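Local coordinates for ribose ABC transporter, substrate binding protein (Conexibacter woesei, PDB 4KQ9) that probably binds ribose or a related sugar outside the cell membrane and delivers it to an ABC transporter for uptake, at residues A[30-35]-A[254-259]; A[34-39]-A[261-266]; A[116-121]-A[276-281]; A[285-288]-A[292-295]. The protein carries 1 engineered substitution. All coordinates share one frame; numbering follows the deposited sequence. Where two conformers were deposited one is given.

Interactions 1 and 2 are neighbours, their centres about 7 Å apart, on the same two helices, 20-35 and 247-264, which pack beside the six-stranded parallel sheet of one domain. They share Thr34 and Val35, and the salt bridge from Arg36 to Asp256 ties one to the other. Interaction 3, centred about 28 Å from interaction 1, joins helix 112-126 to strand 277-280 in the other lobe, next to the hinge, and its segments alternate with those of interactions 1 and 2 along the chain. This fits the repeated crossing between lobes in periplasmic binding proteins. Interaction 4 comes last; its two short helices pack on strand 277-280. Its centre is about 15 Å from that of interaction 3.

Interaction 1 of 4, residues A[30-35]-A[254-259]; sequences KAQATV and AIDVMA
Ile255 and Gln32 meet where helices 20-35 and 247-264 run side by side, their short axes 9.2 Å apart at closest and crossing at -32°. The tight part is apolar. The CG2 branch of Ile255 presses against the backbone of the first helix, 3.7 Å from Ala33 N, and the same methyl lies 4.4 Å from Ala33 CB. It also reaches 3.9 Å from Gln32 CG, so the aliphatic stem of the glutamine forms the outer wall of this patch. Both Ala33 and Ile255 are buried. The outer side is polar and more open to solvent, Gln32 and Asp256 both being partly exposed. Gln32 has CG anti to its backbone nitrogen (chi1 -167°) and then bends at chi2, which carries the amide across the gap to Asp256. There NE2 donates to OD1 of Asp256 over 2.8 Å, with an N-H...O angle of 147°. The donor comes in on the syn side of that oxygen and somewhat out of the carboxylate plane, and the amide and carboxylate planes stand almost perpendicular. OD1 has a second partner, Arg36, so an amide and a guanidinium both hold it. An alanine at Gln32 would take away the amide and is likely to leave Asp256 OD1 without one of its donors, Arg36 remaining, with the outer flank of Ile255 less covered. Beneath the contact lies the parallel sheet: Ala33 and Ile255 both touch Phe40 of strand 39-45, Ile255 continues to Ile68 of strand 66-69, and Ala254 meets Leu94 and Met258 Ile92 of strand 91-94.

Interaction 2 of 4, residues A[34-39]-A[261-266]; sequences TVRRLD and YLETGK
Arg36 NH2 is held by two carboxylates of helix 247-264: it donates to Glu263 OE1 over 3.2 Å and forms a salt bridge with Asp260 OD1. The bond to Glu263 is bent, with an N-H...O angle of 139°. OE1 lies at the edge of the guanidinium, near its plane, yet the nitrogen approaches from above the carboxylate, 50° out of its plane. The stronger grip on the arginine is at its other terminal nitrogen, NH1, which is bridged to Asp256. Asp256, Asp260 and Glu263 thus line one side of the helix, and the single guanidinium probably offsets much of their mutual repulsion. Glu263 reaches out with CG anti to its backbone nitrogen (chi1 174°) and its chain extended beyond, whereas Arg36 is folded at chi2 and chi3 and lies over Ala259. A leucine in place of Arg36 would lack the guanidinium and would probably leave the three acids without their shared counter-charge, freeing Glu263 to swing outward. On the sheet side the two segments come near one another more loosely, Leu38 CD2 lying 4.6 Å from Leu262 CD1. Both segments contain helix ends. After helix 247-264, Gly265 takes a positive phi and its N bonds to Tyr261 O at 2.8 Å; Lys266 N then donates to Thr264 OG1 at 3.0 Å, an ST turn. Helix 20-35 closes in a Schellman motif at Arg37, where the chain turns into strand 39-45 and completes the beta-alpha-beta crossover that began with strand 9-15.

Interaction 3 of 4, residues A[116-121]-A[276-281]; sequences GRLKAT and VIEIDT
Leu118 is the first residue of 116-121 to meet the strand opposite, and its isobutyl group carries the contact. CG stands anti to its own carbonyl carbon (chi1 -64°), and the two methyls then part company. CD1 packs on Val276 CG2 at 3.7 Å, while CD2 comes to within 3.1 Å of Glu278 OE2, a tight approach for a methyl and a carboxylate oxygen. The Glu278 chain, extended beyond CG, passes at a slant to the leucine, its CG 3.9 Å from Leu118 CD1. The other carboxylate oxygen serves a polar link: a water donates to Leu118 O at 2.7 Å and to Glu278 OE1, also at 2.7 Å, bridging helix and strand beside the leucine. Strand 277-280 pairs antiparallel with 241-244, and Val276, just ahead of it, touches Ser110, Glu114 and Ile115 near the start of helix 112-126. Such closely placed chain passages between lobes are characteristic of the hinge of the type I periplasmic binding fold. Lys119 follows, its amine led away from the strand into the second lobe, to Tyr196 O and Thr224 OG1. At Thr121 the hydroxyl OG1 donates back to Arg117 O over 2.6 Å, and Thr121 N reaches that same oxygen from the opposite face of the carbonyl plane.

Interaction 4 of 4, residues A[285-288]-A[292-295]; sequences DRVM and AWER
Met288, a selenomethionine, and Trp293 lie side by side and point the same way, the methionine chain running along one face of the indole. Its CG sits squarely over the five-membered ring, 3.8 Å from the centroid and 14° off the normal, a CH-pi contact. Further out, SE lies obliquely above the six-membered ring at 4.9 Å from its centroid, a Met-aromatic contact. The chain bends at chi3, and this brings the terminal CE back to the indole, 3.8 Å from Trp293 NE1. Trp293 CG is anti to the backbone nitrogen (chi1 -179°), which directs the ring back toward the preceding helix. There Val287 O approaches Trp293 CB at 3.3 Å, and the valine's CG1 touches CE3 more loosely. A water joins the two backbones near the root of the tryptophan side chain: it donates to Val287 O at 2.6 Å and accepts from Trp293 N at 2.9 Å. Helix 291-297 is further tied by the disulfide between Cys296 and Cys246. Both short helices follow strand 277-280 and fold back on it, Val287 against Ile277 and Trp293 against Ile279, while Met288 also meets Leu231 of helix 228-236.

Interaction 1 of 4, residues A[30-35]-A[254-259]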
# COMPACT_ATOMS: atom_id res chain seq x y z
N LYS A 30 -2.59 17.64 -1.85
CA LYS A 30 -2.82 18.97 -2.43
C LYS A 30 -4.12 19.55 -2.06
O LYS A 30 -4.19 20.68 -1.64
CB LYS A 30 -2.71 18.93 -3.97
CG LYS A 30 -1.31 18.94 -4.47
CD LYS A 30 -1.24 19.24 -5.97
CE LYS A 30 -1.07 17.98 -6.81
NZ LYS A 30 -1.44 18.25 -8.23
N ALA A 31 -5.18 18.76 -2.15
CA ALA A 31 -6.47 19.22 -1.81
C ALA A 31 -6.53 19.64 -0.33
O ALA A 31 -7.17 20.66 0.06
CB ALA A 31 -7.50 18.16 -2.10
N GLN A 32 -5.95 18.82 0.54
CA GLN A 32 -6.07 19.19 1.96
C GLN A 32 -5.18 20.36 2.35
O GLN A 32 -5.48 21.04 3.30
CB GLN A 32 -5.81 18.02 2.91
CG GLN A 32 -6.25 18.27 4.38
CD GLN A 32 -7.70 18.57 4.65
OE1 GLN A 32 -8.58 18.40 3.82
NE2 GLN A 32 -7.97 18.99 5.86
N ALA A 33 -4.05 20.49 1.70
CA ALA A 33 -3.16 21.57 1.94
C ALA A 33 -3.82 22.93 1.70
O ALA A 33 -3.63 23.89 2.47
CB ALA A 33 -1.95 21.38 1.08
N THR A 34 -4.69 22.96 0.67
CA THR A 34 -5.49 24.12 0.38
C THR A 34 -6.44 24.42 1.50
O THR A 34 -6.56 25.57 1.90
CB THR A 34 -6.25 23.89 -0.95
OG1 THR A 34 -5.26 23.81 -2.00
CG2 THR A 34 -7.31 24.95 -1.19
N VAL A 35 -7.10 23.38 2.02
CA VAL A 35 -8.04 23.56 3.09
C VAL A 35 -7.40 24.11 4.35
O VAL A 35 -7.96 24.96 5.04
CB VAL A 35 -8.69 22.21 3.42
CG1 VAL A 35 -9.48 22.32 4.70
CG2 VAL A 35 -9.61 21.78 2.26
N ALA A 254 -1.86 12.79 6.12
CA ALA A 254 -0.52 13.30 6.35
C ALA A 254 -0.48 14.82 6.47
O ALA A 254 0.19 15.37 7.38
CB ALA A 254 0.45 12.84 5.26
N ILE A 255 -1.23 15.50 5.62
CA ILE A 255 -1.32 16.96 5.68
C ILE A 255 -1.99 17.39 7.00
O ILE A 255 -1.54 18.27 7.61
CB ILE A 255 -2.08 17.59 4.48
CG1 ILE A 255 -1.27 17.55 3.20
CG2 ILE A 255 -2.44 19.05 4.74
CD1 ILE A 255 0.09 18.15 3.34
N ASP A 256 -3.10 16.78 7.36
CA ASP A 256 -3.76 17.10 8.60
C ASP A 256 -2.85 16.89 9.84
O ASP A 256 -2.85 17.68 10.70
CB ASP A 256 -5.06 16.39 8.75
CG ASP A 256 -6.22 17.13 8.10
OD1 ASP A 256 -6.17 18.37 7.88
OD2 ASP A 256 -7.16 16.45 7.79
N VAL A 257 -2.12 15.80 9.87
CA VAL A 257 -1.16 15.57 10.91
C VAL A 257 -0.11 16.69 10.99
O VAL A 257 0.12 17.27 11.99
CB VAL A 257 -0.52 14.19 10.76
CG1 VAL A 257 0.56 14.00 11.77
CG2 VAL A 257 -1.59 13.14 10.94
N MSE A 258 0.50 16.98 9.88
CA MSE A 258 1.46 18.04 9.84
C MSE A 258 0.85 19.36 10.19
O MSE A 258 1.43 20.09 11.01
CB MSE A 258 2.11 18.14 8.47
CG MSE A 258 3.14 19.26 8.35
SE MSE A 258 4.75 18.79 9.41
CE MSE A 258 5.53 17.52 8.19
N ALA A 259 -0.29 19.73 9.62
CA ALA A 259 -0.87 21.05 9.96
C ALA A 259 -1.30 21.17 11.44
O ALA A 259 -1.06 22.21 12.08
CB ALA A 259 -1.99 21.42 9.02

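Interaction 2 of 4, residues A[34-39]-A[261-266]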
# COMPACT_ATOMS: atom_id res chain seq x y z
N THR A 34 -4.69 22.96 0.67
CA THR A 34 -5.49 24.12 0.38
C THR A 34 -6.44 24.42 1.50
O THR A 34 -6.56 25.57 1.90
CB THR A 34 -6.25 23.89 -0.95
OG1 THR A 34 -5.26 23.81 -2.00
CG2 THR A 34 -7.31 24.95 -1.19
N VAL A 35 -7.10 23.38 2.02
CA VAL A 35 -8.04 23.56 3.09
C VAL A 35 -7.40 24.11 4.35
O VAL A 35 -7.96 24.96 5.04
CB VAL A 35 -8.69 22.21 3.42
CG1 VAL A 35 -9.48 22.32 4.70
CG2 VAL A 35 -9.61 21.78 2.26
N ARG A 36 -6.23 23.61 4.67
CA ARG A 36 -5.50 24.04 5.87
C ARG A 36 -4.68 25.33 5.61
O ARG A 36 -3.98 25.82 6.51
CB ARG A 36 -4.56 22.92 6.31
CG ARG A 36 -5.21 21.62 6.74
CD ARG A 36 -6.30 21.86 7.77
NE ARG A 36 -5.74 22.35 9.04
CZ ARG A 36 -5.41 21.57 10.08
NH1 ARG A 36 -5.54 20.26 10.02
NH2 ARG A 36 -4.96 22.12 11.21
N ARG A 37 -4.70 25.80 4.38
CA ARG A 37 -4.03 27.03 3.95
C ARG A 37 -2.52 27.04 4.07
O ARG A 37 -1.93 28.07 4.36
CB ARG A 37 -4.65 28.25 4.63
CG ARG A 37 -6.07 28.46 4.15
CD ARG A 37 -6.62 29.85 4.44
NE ARG A 37 -7.02 29.93 5.83
CZ ARG A 37 -6.62 30.86 6.69
NH1 ARG A 37 -7.06 30.77 7.94
NH2 ARG A 37 -5.83 31.88 6.34
N LEU A 38 -1.90 25.91 3.78
CA LEU A 38 -0.47 25.79 3.76
C LEU A 38 0.14 26.31 2.46
O LEU A 38 -0.50 26.25 1.42
CB LEU A 38 -0.06 24.31 3.86
CG LEU A 38 -0.50 23.54 5.09
CD1 LEU A 38 -0.22 22.05 4.87
CD2 LEU A 38 0.32 24.05 6.26
N ASP A 39 1.37 26.78 2.53
CA ASP A 39 2.20 26.93 1.34
C ASP A 39 2.86 25.59 1.04
O ASP A 39 3.85 25.19 1.68
CB ASP A 39 3.26 28.04 1.50
CG ASP A 39 4.13 28.19 0.25
OD1 ASP A 39 3.64 27.89 -0.86
OD2 ASP A 39 5.30 28.58 0.37
N TYR A 261 0.17 19.59 13.96
CA TYR A 261 1.43 19.77 14.69
C TYR A 261 1.98 21.21 14.55
O TYR A 261 2.41 21.83 15.57
CB TYR A 261 2.47 18.80 14.23
CG TYR A 261 3.82 18.96 14.86
CD1 TYR A 261 3.98 18.63 16.17
CD2 TYR A 261 4.95 19.38 14.13
CE1 TYR A 261 5.19 18.75 16.79
CE2 TYR A 261 6.19 19.53 14.76
CZ TYR A 261 6.28 19.18 16.10
OH TYR A 261 7.46 19.20 16.81
N LEU A 262 2.00 21.75 13.34
CA LEU A 262 2.47 23.14 13.15
C LEU A 262 1.59 24.17 13.89
O LEU A 262 2.08 25.21 14.34
CB LEU A 262 2.60 23.48 11.71
CG LEU A 262 3.65 22.72 10.90
CD1 LEU A 262 3.54 23.15 9.44
CD2 LEU A 262 5.08 22.85 11.39
N GLU A 263 0.33 23.84 14.11
CA GLU A 263 -0.59 24.74 14.75
C GLU A 263 -0.52 24.70 16.29
O GLU A 263 -0.67 25.73 16.94
CB GLU A 263 -1.97 24.35 14.26
CG GLU A 263 -3.13 25.04 14.89
CD GLU A 263 -4.43 24.65 14.19
OE1 GLU A 263 -4.51 24.74 12.92
OE2 GLU A 263 -5.34 24.24 14.92
N THR A 264 -0.28 23.52 16.86
CA THR A 264 -0.43 23.30 18.29
C THR A 264 0.88 22.92 19.00
O THR A 264 0.92 22.93 20.23
CB THR A 264 -1.43 22.19 18.55
OG1 THR A 264 -0.85 20.92 18.20
CG2 THR A 264 -2.77 22.40 17.75
N GLY A 265 1.88 22.51 18.24
CA GLY A 265 3.05 21.90 18.76
C GLY A 265 2.86 20.60 19.51
O GLY A 265 3.84 20.12 20.12
N LYS A 266 1.66 20.02 19.54
CA LYS A 266 1.48 18.74 20.19
C LYS A 266 1.96 17.55 19.27
O LYS A 266 1.51 17.45 18.14
CB LYS A 266 0.03 18.50 20.56
CG LYS A 266 -0.44 19.33 21.73
CD LYS A 266 -1.95 19.34 21.89
CE LYS A 266 -2.35 20.44 22.86
NZ LYS A 266 -3.81 20.75 22.79

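Interaction 3 of 4, residues A[116-121]-A[276-281]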
# COMPACT_ATOMS: atom_id res chain seq x y z
N GLY A 116 -2.97 -8.44 5.13
CA GLY A 116 -2.77 -9.93 5.14
C GLY A 116 -3.83 -10.71 5.88
O GLY A 116 -4.32 -11.73 5.37
N ARG A 117 -4.25 -10.24 7.05
CA ARG A 117 -5.32 -10.90 7.82
C ARG A 117 -6.67 -10.77 7.15
O ARG A 117 -7.49 -11.70 7.20
CB ARG A 117 -5.42 -10.31 9.24
CG ARG A 117 -4.31 -10.74 10.17
CD ARG A 117 -4.53 -10.35 11.64
NE ARG A 117 -3.70 -9.20 11.98
CZ ARG A 117 -4.13 -7.94 11.92
NH1 ARG A 117 -3.30 -6.99 12.21
NH2 ARG A 117 -5.38 -7.65 11.59
N LEU A 118 -6.94 -9.62 6.55
CA LEU A 118 -8.21 -9.47 5.86
C LEU A 118 -8.34 -10.46 4.67
O LEU A 118 -9.43 -11.09 4.43
CB LEU A 118 -8.39 -8.05 5.31
CG LEU A 118 -8.48 -6.91 6.35
CD1 LEU A 118 -8.46 -5.60 5.58
CD2 LEU A 118 -9.74 -7.05 7.21
N LYS A 119 -7.24 -10.57 3.92
CA LYS A 119 -7.20 -11.45 2.76
C LYS A 119 -7.33 -12.95 3.13
O LYS A 119 -8.11 -13.68 2.51
CB LYS A 119 -5.92 -11.17 1.94
CG LYS A 119 -6.04 -9.84 1.17
CD LYS A 119 -4.61 -9.32 0.88
CE LYS A 119 -4.10 -9.72 -0.47
NZ LYS A 119 -2.70 -9.30 -0.88
N ALA A 120 -6.56 -13.33 4.11
CA ALA A 120 -6.55 -14.70 4.61
C ALA A 120 -7.88 -15.09 5.24
O ALA A 120 -8.38 -16.21 4.97
CB ALA A 120 -5.40 -14.92 5.53
N THR A 121 -8.53 -14.15 5.97
CA THR A 121 -9.82 -14.38 6.56
C THR A 121 -10.94 -14.51 5.53
O THR A 121 -11.86 -15.37 5.69
CB THR A 121 -10.15 -13.28 7.59
OG1 THR A 121 -9.10 -13.22 8.50
CG2 THR A 121 -11.43 -13.55 8.32
N VAL A 276 -7.97 1.00 5.18
CA VAL A 276 -7.98 0.15 3.99
C VAL A 276 -9.42 -0.34 3.80
O VAL A 276 -10.17 -0.41 4.79
CB VAL A 276 -7.03 -1.05 4.11
CG1 VAL A 276 -5.62 -0.62 4.37
CG2 VAL A 276 -7.47 -2.09 5.15
N ILE A 277 -9.80 -0.62 2.55
CA ILE A 277 -11.13 -1.04 2.18
C ILE A 277 -11.06 -2.29 1.29
O ILE A 277 -10.37 -2.26 0.29
CB ILE A 277 -11.92 0.04 1.43
CG1 ILE A 277 -12.17 1.22 2.35
CG2 ILE A 277 -13.28 -0.50 1.07
CD1 ILE A 277 -12.95 2.37 1.79
N GLU A 278 -11.71 -3.35 1.71
CA GLU A 278 -11.86 -4.61 0.94
C GLU A 278 -13.01 -4.51 -0.06
O GLU A 278 -14.13 -4.02 0.28
CB GLU A 278 -12.29 -5.75 1.87
CG GLU A 278 -11.37 -6.01 3.01
CD GLU A 278 -11.96 -7.00 4.04
OE1 GLU A 278 -12.28 -8.16 3.68
OE2 GLU A 278 -12.09 -6.61 5.22
N ILE A 279 -12.78 -5.07 -1.25
CA ILE A 279 -13.70 -5.00 -2.34
C ILE A 279 -13.85 -6.42 -2.83
O ILE A 279 -12.85 -6.99 -3.24
CB ILE A 279 -13.08 -4.16 -3.46
CG1 ILE A 279 -12.61 -2.82 -2.92
CG2 ILE A 279 -14.06 -3.97 -4.60
CD1 ILE A 279 -12.27 -1.88 -4.01
N ASP A 280 -15.06 -7.02 -2.75
CA ASP A 280 -15.27 -8.37 -3.25
C ASP A 280 -16.41 -8.40 -4.25
O ASP A 280 -17.09 -7.39 -4.48
CB ASP A 280 -15.36 -9.40 -2.13
CG ASP A 280 -16.70 -9.32 -1.34
OD1 ASP A 280 -17.76 -9.42 -1.97
OD2 ASP A 280 -16.65 -9.17 -0.10
N THR A 281 -16.54 -9.52 -4.93
CA THR A 281 -17.49 -9.64 -6.02
C THR A 281 -18.91 -9.27 -5.54
O THR A 281 -19.58 -8.50 -6.20
CB THR A 281 -17.44 -11.04 -6.68
OG1 THR A 281 -16.09 -11.35 -7.09
CG2 THR A 281 -18.36 -11.08 -7.96
O HOH W 1 -11.86 -10.31 5.31

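Interaction 4 of 4, residues A[285-288]-A[292-295]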
# COMPACT_ATOMS: atom_id res chain seq x y z
N ASP A 285 -19.96 -3.01 -5.92
CA ASP A 285 -20.74 -1.88 -6.43
C ASP A 285 -21.34 -1.02 -5.27
O ASP A 285 -21.27 0.21 -5.30
CB ASP A 285 -21.77 -2.38 -7.47
CG ASP A 285 -21.09 -3.08 -8.71
OD1 ASP A 285 -20.16 -2.48 -9.35
OD2 ASP A 285 -21.48 -4.25 -9.01
N ARG A 286 -21.85 -1.67 -4.24
CA ARG A 286 -22.33 -0.99 -3.03
C ARG A 286 -21.19 -0.25 -2.37
O ARG A 286 -21.28 0.94 -2.08
CB ARG A 286 -22.86 -1.98 -2.01
CG ARG A 286 -24.27 -2.48 -2.21
CD ARG A 286 -24.62 -3.50 -1.09
NE ARG A 286 -24.56 -4.89 -1.56
CZ ARG A 286 -24.19 -5.95 -0.84
NH1 ARG A 286 -24.17 -7.15 -1.40
NH2 ARG A 286 -23.82 -5.83 0.43
N VAL A 287 -20.08 -0.93 -2.16
CA VAL A 287 -18.95 -0.28 -1.50
C VAL A 287 -18.53 0.95 -2.27
O VAL A 287 -18.36 2.10 -1.74
CB VAL A 287 -17.80 -1.26 -1.33
CG1 VAL A 287 -16.52 -0.53 -1.05
CG2 VAL A 287 -18.11 -2.27 -0.25
N MSE A 288 -18.41 0.77 -3.57
CA MSE A 288 -17.84 1.84 -4.37
C MSE A 288 -18.73 3.05 -4.57
O MSE A 288 -18.24 4.11 -5.00
CB MSE A 288 -17.35 1.29 -5.71
CG MSE A 288 -15.97 0.61 -5.50
SE MSE A 288 -15.38 0.07 -7.33
CE MSE A 288 -14.71 1.77 -8.09
N ALA A 292 -17.44 6.15 2.35
CA ALA A 292 -16.09 5.75 2.81
C ALA A 292 -15.18 5.55 1.63
O ALA A 292 -14.02 6.00 1.65
CB ALA A 292 -16.14 4.50 3.60
N TRP A 293 -15.71 4.94 0.58
CA TRP A 293 -14.94 4.82 -0.69
C TRP A 293 -14.61 6.16 -1.27
O TRP A 293 -13.49 6.37 -1.80
CB TRP A 293 -15.63 3.96 -1.73
CG TRP A 293 -14.88 3.80 -2.98
CD1 TRP A 293 -15.01 4.51 -4.12
CD2 TRP A 293 -13.82 2.88 -3.21
NE1 TRP A 293 -14.11 4.08 -5.08
CE2 TRP A 293 -13.35 3.09 -4.52
CE3 TRP A 293 -13.23 1.89 -2.42
CZ2 TRP A 293 -12.33 2.30 -5.09
CZ3 TRP A 293 -12.21 1.15 -2.97
CH2 TRP A 293 -11.77 1.36 -4.30
N GLU A 294 -15.53 7.11 -1.22
CA GLU A 294 -15.17 8.40 -1.77
C GLU A 294 -14.06 9.14 -0.98
O GLU A 294 -13.23 9.82 -1.57
CB GLU A 294 -16.40 9.34 -1.83
CG GLU A 294 -15.96 10.68 -2.45
CD GLU A 294 -17.03 11.73 -2.55
OE1 GLU A 294 -17.97 11.69 -1.73
OE2 GLU A 294 -16.89 12.62 -3.42
N ARG A 295 -14.07 9.05 0.36
CA ARG A 295 -12.95 9.57 1.12
C ARG A 295 -11.66 8.80 0.83
O ARG A 295 -10.57 9.38 0.84
CB ARG A 295 -13.26 9.57 2.62
CG ARG A 295 -14.39 10.50 3.00
CD ARG A 295 -14.57 10.62 4.55
NE ARG A 295 -15.00 9.35 5.11
CZ ARG A 295 -16.27 9.02 5.35
NH1 ARG A 295 -17.23 9.90 5.11
NH2 ARG A 295 -16.58 7.82 5.81
O HOH W 2 -18.05 3.18 0.65